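Local atomic coordinates of lectin (Colocasia esculenta, PDB entry 5T1X), a protein that probably binds mannose-type sugars, as expected of a GNA-related plant lectin. Residues B[21-26]-B[90-95]. Residues are numbered along the deposited sequence; the frame is centred on the assembly and turned at random.
Sequences LTAKNH and LILRDD
Lys24 and His26 converge on one backbone acceptor, the carbonyl oxygen of Asp94. Lys24 NZ donates to Asp94 O at 2.9 Å from well above the carbonyl plane, 48° out of it. Its chain is bent at chi3 (66°), and CD and CE both lie beside that oxygen, with NZ making the bond; CD also rests on Asp94 CB at 3.7 Å, and the two side chains cross at about a right angle. His26 NE2 reaches the same oxygen at 3.0 Å; the oxygen lies at the ring edge in its plane, but the N-H is bent to 132° and the bond is weak. Asn25 OD1 sits over one face of this imidazole, toward its rim. Both donors project from a type II' turn, Ala23 to His26, that joins strands 19-23 and 26-30. Within the partner segment, Arg93 holds Asp95 side-on through NE and NH2, with NH2 2.7 Å from Asp95 OD2.

Beyond the polar end, Leu92 CD2 touches both carbonyl oxygens, Leu21 O at 3.5 Å and His26 O at 3.6 Å, with its CG against Ala23 CB. Farther along the strands, Leu21 CD1 meets Leu90 CD2 at 4.1 Å. These strands belong to two different antiparallel sheets of the beta-prism II fold known for GNA-related lectins, and no backbone hydrogen bond joins the two segments. Tyr5 and Trp106 of the other chain bond to the backbone of Asp94 and Asp95. The sheets are thus joined by packing of Leu21, Ala23, Leu90 and Leu92 and by a carbonyl held by Lys24 and, more weakly, by His26, whose polarity a lysine charge would probably enhance.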
loop_
_atom_site.group_PDB
_atom_site.type_symbol
_atom_site.label_atom_id
_atom_site.label_comp_id
_atom_site.label_asym_id
_atom_site.label_seq_id
_atom_site.Cartn_x
_atom_site.Cartn_y
_atom_site.Cartn_z
ATOM N N LEU B 21 -8.699 -9.404 -1.638
ATOM C CA LEU B 21 -8.596 -7.989 -1.324
ATOM C C LEU B 21 -9.811 -7.320 -1.927
ATOM O O LEU B 21 -10.293 -7.753 -2.985
ATOM C CB LEU B 21 -7.303 -7.337 -1.865
ATOM C CG LEU B 21 -5.968 -7.985 -1.503
ATOM C CD1 LEU B 21 -4.832 -7.123 -1.970
ATOM C CD2 LEU B 21 -5.856 -8.241 0.006
ATOM N N THR B 22 -10.342 -6.299 -1.249
ATOM C CA THR B 22 -11.502 -5.551 -1.729
ATOM C C THR B 22 -11.247 -4.064 -1.546
ATOM O O THR B 22 -10.634 -3.657 -0.558
ATOM C CB THR B 22 -12.805 -5.974 -1.013
ATOM O OG1 THR B 22 -12.665 -5.765 0.397
ATOM C CG2 THR B 22 -13.186 -7.434 -1.267
ATOM N N ALA B 23 -11.696 -3.259 -2.515
ATOM C CA ALA B 23 -11.616 -1.791 -2.471
ATOM C C ALA B 23 -12.706 -1.244 -3.352
ATOM O O ALA B 23 -12.705 -1.527 -4.550
ATOM C CB ALA B 23 -10.251 -1.291 -2.925
ATOM N N LYS B 24 -13.669 -0.501 -2.766
ATOM C CA LYS B 24 -14.816 0.025 -3.509
ATOM C C LYS B 24 -15.520 -1.176 -4.174
ATOM O O LYS B 24 -15.816 -2.142 -3.463
ATOM C CB LYS B 24 -14.398 1.139 -4.501
ATOM C CG LYS B 24 -13.953 2.430 -3.786
ATOM C CD LYS B 24 -13.096 3.356 -4.657
ATOM C CE LYS B 24 -13.824 3.942 -5.841
ATOM N NZ LYS B 24 -12.901 4.659 -6.761
ATOM N N ASN B 25 -15.696 -1.162 -5.508
ATOM C CA ASN B 25 -16.303 -2.260 -6.267
ATOM C C ASN B 25 -15.240 -3.239 -6.825
ATOM O O ASN B 25 -15.605 -4.224 -7.475
ATOM C CB ASN B 25 -17.187 -1.717 -7.404
ATOM C CG ASN B 25 -16.655 -0.555 -8.230
ATOM O OD1 ASN B 25 -15.539 -0.041 -8.045
ATOM N ND2 ASN B 25 -17.486 -0.082 -9.152
ATOM N N HIS B 26 -13.940 -2.987 -6.566
ATOM C CA HIS B 26 -12.853 -3.856 -7.052
ATOM C C HIS B 26 -12.557 -5.003 -6.091
ATOM O O HIS B 26 -12.654 -4.835 -4.876
ATOM C CB HIS B 26 -11.544 -3.061 -7.258
ATOM C CG HIS B 26 -11.720 -1.729 -7.923
ATOM N ND1 HIS B 26 -12.216 -1.625 -9.210
ATOM C CD2 HIS B 26 -11.450 -0.486 -7.455
ATOM C CE1 HIS B 26 -12.250 -0.330 -9.484
ATOM N NE2 HIS B 26 -11.793 0.397 -8.463
ATOM N N LEU B 90 1.253 -5.030 -1.271
ATOM C CA LEU B 90 0.423 -5.074 -2.471
ATOM C C LEU B 90 -0.830 -4.313 -2.115
ATOM O O LEU B 90 -1.481 -4.659 -1.121
ATOM C CB LEU B 90 0.105 -6.539 -2.861
ATOM C CG LEU B 90 -0.987 -6.746 -3.927
ATOM C CD1 LEU B 90 -0.522 -6.336 -5.311
ATOM C CD2 LEU B 90 -1.422 -8.211 -3.961
ATOM N N ILE B 91 -1.152 -3.255 -2.877
ATOM C CA ILE B 91 -2.343 -2.467 -2.612
ATOM C C ILE B 91 -3.332 -2.629 -3.749
ATOM O O ILE B 91 -2.987 -2.357 -4.896
ATOM C CB ILE B 91 -2.033 -0.953 -2.391
ATOM C CG1 ILE B 91 -0.912 -0.723 -1.331
ATOM C CG2 ILE B 91 -3.324 -0.174 -2.023
ATOM C CD1 ILE B 91 -0.478 0.743 -1.173
ATOM N N LEU B 92 -4.575 -3.006 -3.420
ATOM C CA LEU B 92 -5.661 -2.961 -4.390
ATOM C C LEU B 92 -6.185 -1.551 -4.241
ATOM O O LEU B 92 -6.875 -1.243 -3.260
ATOM C CB LEU B 92 -6.739 -4.042 -4.157
ATOM C CG LEU B 92 -7.939 -3.985 -5.136
ATOM C CD1 LEU B 92 -7.513 -4.246 -6.584
ATOM C CD2 LEU B 92 -9.054 -4.927 -4.701
ATOM N N ARG B 93 -5.731 -0.663 -5.118
ATOM C CA ARG B 93 -6.030 0.761 -5.022
ATOM C C ARG B 93 -7.481 1.097 -5.303
ATOM O O ARG B 93 -8.180 0.352 -5.990
ATOM C CB ARG B 93 -5.123 1.537 -5.988
ATOM C CG ARG B 93 -3.676 1.366 -5.539
ATOM C CD ARG B 93 -2.615 2.074 -6.343
ATOM N NE ARG B 93 -2.975 2.699 -7.514
ATOM C CZ ARG B 93 -2.168 3.370 -8.395
ATOM N NH1 ARG B 93 -0.868 3.462 -8.186
ATOM N NH2 ARG B 93 -2.693 3.928 -9.475
ATOM N N ASP B 94 -7.910 2.269 -4.830
ATOM C CA ASP B 94 -9.260 2.754 -5.076
ATOM C C ASP B 94 -9.539 2.908 -6.574
ATOM O O ASP B 94 -10.694 2.803 -6.984
ATOM C CB ASP B 94 -9.459 4.116 -4.393
ATOM C CG ASP B 94 -9.492 4.103 -2.879
ATOM O OD1 ASP B 94 -9.490 3.001 -2.287
ATOM O OD2 ASP B 94 -9.521 5.191 -2.287
ATOM N N ASP B 95 -8.482 3.142 -7.389
ATOM C CA ASP B 95 -8.635 3.329 -8.835
ATOM C C ASP B 95 -8.587 1.989 -9.620
ATOM O O ASP B 95 -8.604 2.020 -10.842
ATOM C CB ASP B 95 -7.609 4.347 -9.386
ATOM C CG ASP B 95 -6.141 3.998 -9.205
ATOM O OD1 ASP B 95 -5.849 2.883 -8.735
ATOM O OD2 ASP B 95 -5.285 4.812 -9.609
#